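Local structure of short chain dehydrogenase (Salmonella typhi, 3G1T) at residues A[117-120]-A[121-125]. The protein is probably an NAD(P)-dependent oxidoreductase of the short-chain dehydrogenase family, built on a Rossmann fold and paired in a two-subunit assembly. Numbering follows the deposited sequence.
Sequences QIWQ and DVMQV
Gln-120 O is gripped twice: Gln-124 N, one helical turn on, donates to it at 2.9 Å, and a water donates to it at 2.6 Å. The same water also donates to Gln-124 OE1 (3.2 Å), bridging backbone and side chain. That amide oxygen further accepts from Asn-128 ND2 of the same chain. Similar i to i+4 bonds run from Asp-121 N to Gln-117 O, from Val-122 N to Ile-118 O and from Met-123 N to Trp-119 O. The exposed Gln-117 donates from NE2 to Asp-121 OD1 over 3.1 Å, a bent bond (137°) that reaches the oxygen from above the carboxylate plane. With CG anti to the backbone N (chi1 -173°) and a bend at chi2, the Gln-117 chain brings its amide there, the two flat groups turned 27° apart. Met-123 lies alongside the indole of Trp-119, its CG 4.0 Å from NE1; SD, 5.4 Å from the centroid of the five-membered ring, makes an oblique Met-aromatic contact. Trp-119 NE1 is hydrogen-bonded to Asn-128 OD1 of the second subunit, and Phe-131 of that subunit stacks on the indole. Gln-120 OE1 accepts from Gln-124 NE2 of the second subunit, and Gln-124 NE2 donates to Gln-120 OE1 of that subunit. These turns near the start of helix 116-142 thus join the subunits, while Trp-119 and Val-122 pack on helix 165-185 beside the parallel Rossmann sheet.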
loop_
_atom_site.group_PDB
_atom_site.type_symbol
_atom_site.label_atom_id
_atom_site.label_comp_id
_atom_site.label_asym_id
_atom_site.label_seq_id
_atom_site.Cartn_x
_atom_site.Cartn_y
_atom_site.Cartn_z
ATOM N N GLN A 117 -11.282 6.085 -9.971
ATOM C CA GLN A 117 -11.314 7.310 -9.181
ATOM C C GLN A 117 -11.543 6.981 -7.721
ATOM O O GLN A 117 -10.901 7.577 -6.871
ATOM C CB GLN A 117 -12.375 8.308 -9.712
ATOM C CG GLN A 117 -12.339 9.687 -9.010
ATOM C CD GLN A 117 -10.912 10.342 -9.002
ATOM O OE1 GLN A 117 -10.465 10.906 -10.021
ATOM N NE2 GLN A 117 -10.186 10.228 -7.858
ATOM N N ILE A 118 -12.501 6.088 -7.425
ATOM C CA ILE A 118 -12.751 5.719 -6.004
ATOM C C ILE A 118 -11.489 5.074 -5.418
ATOM O O ILE A 118 -11.095 5.325 -4.240
ATOM C CB ILE A 118 -13.964 4.788 -5.772
ATOM C CG1 ILE A 118 -15.300 5.439 -6.249
ATOM C CG2 ILE A 118 -14.020 4.437 -4.326
ATOM C CD1 ILE A 118 -15.470 6.805 -5.755
ATOM N N TRP A 119 -10.827 4.284 -6.268
ATOM C CA TRP A 119 -9.612 3.554 -5.863
ATOM C C TRP A 119 -8.534 4.596 -5.439
ATOM O O TRP A 119 -7.912 4.477 -4.364
ATOM C CB TRP A 119 -9.120 2.668 -7.013
ATOM C CG TRP A 119 -7.635 2.128 -6.817
ATOM C CD1 TRP A 119 -6.483 2.876 -6.828
ATOM C CD2 TRP A 119 -7.239 0.776 -6.523
ATOM N NE1 TRP A 119 -5.383 2.050 -6.569
ATOM C CE2 TRP A 119 -5.820 0.760 -6.406
ATOM C CE3 TRP A 119 -7.932 -0.431 -6.413
ATOM C CZ2 TRP A 119 -5.098 -0.441 -6.165
ATOM C CZ3 TRP A 119 -7.239 -1.614 -6.161
ATOM C CH2 TRP A 119 -5.812 -1.612 -6.017
ATOM N N GLN A 120 -8.332 5.633 -6.260
ATOM C CA GLN A 120 -7.411 6.745 -5.939
ATOM C C GLN A 120 -7.826 7.465 -4.674
ATOM O O GLN A 120 -6.962 7.808 -3.845
ATOM C CB GLN A 120 -7.323 7.731 -7.135
ATOM C CG GLN A 120 -5.922 7.947 -7.729
ATOM C CD GLN A 120 -5.794 7.713 -9.265
ATOM O OE1 GLN A 120 -4.764 8.011 -9.833
ATOM N NE2 GLN A 120 -6.836 7.145 -9.913
ATOM N N ASP A 121 -9.130 7.675 -4.471
ATOM C CA ASP A 121 -9.614 8.374 -3.240
ATOM C C ASP A 121 -9.273 7.588 -1.984
ATOM O O ASP A 121 -8.873 8.167 -0.953
ATOM C CB ASP A 121 -11.161 8.519 -3.273
ATOM C CG ASP A 121 -11.661 9.473 -4.331
ATOM O OD1 ASP A 121 -10.890 10.245 -4.860
ATOM O OD2 ASP A 121 -12.869 9.451 -4.661
ATOM N N VAL A 122 -9.438 6.250 -2.046
ATOM C CA VAL A 122 -9.134 5.350 -0.915
ATOM C C VAL A 122 -7.648 5.480 -0.598
ATOM O O VAL A 122 -7.280 5.578 0.597
ATOM C CB VAL A 122 -9.565 3.827 -1.156
ATOM C CG1 VAL A 122 -8.987 2.884 -0.104
ATOM C CG2 VAL A 122 -11.111 3.736 -1.151
ATOM N N MET A 123 -6.816 5.471 -1.638
ATOM C CA MET A 123 -5.361 5.561 -1.412
ATOM C C MET A 123 -5.035 6.927 -0.778
ATOM O O MET A 123 -4.151 7.031 0.086
ATOM C CB MET A 123 -4.577 5.362 -2.720
ATOM C CG MET A 123 -4.499 3.819 -3.121
ATOM S SD MET A 123 -3.847 2.510 -1.966
ATOM C CE MET A 123 -2.212 3.121 -2.079
ATOM N N GLN A 124 -5.696 7.968 -1.259
ATOM C CA GLN A 124 -5.402 9.325 -0.803
ATOM C C GLN A 124 -5.756 9.480 0.665
ATOM O O GLN A 124 -4.995 10.136 1.411
ATOM C CB GLN A 124 -6.170 10.399 -1.627
ATOM C CG GLN A 124 -5.651 11.848 -1.388
ATOM C CD GLN A 124 -4.191 11.972 -1.813
ATOM O OE1 GLN A 124 -3.767 11.252 -2.691
ATOM N NE2 GLN A 124 -3.452 12.974 -1.281
ATOM N N VAL A 125 -6.902 8.933 1.096
ATOM C CA VAL A 125 -7.285 9.119 2.505
ATOM C C VAL A 125 -6.419 8.175 3.368
ATOM O O VAL A 125 -5.844 8.614 4.395
ATOM C CB VAL A 125 -8.815 8.821 2.749
ATOM C CG1 VAL A 125 -9.196 8.733 4.278
ATOM C CG2 VAL A 125 -9.634 9.899 2.043
HETATM O O HOH W 1 -4.579 8.654 -4.386
#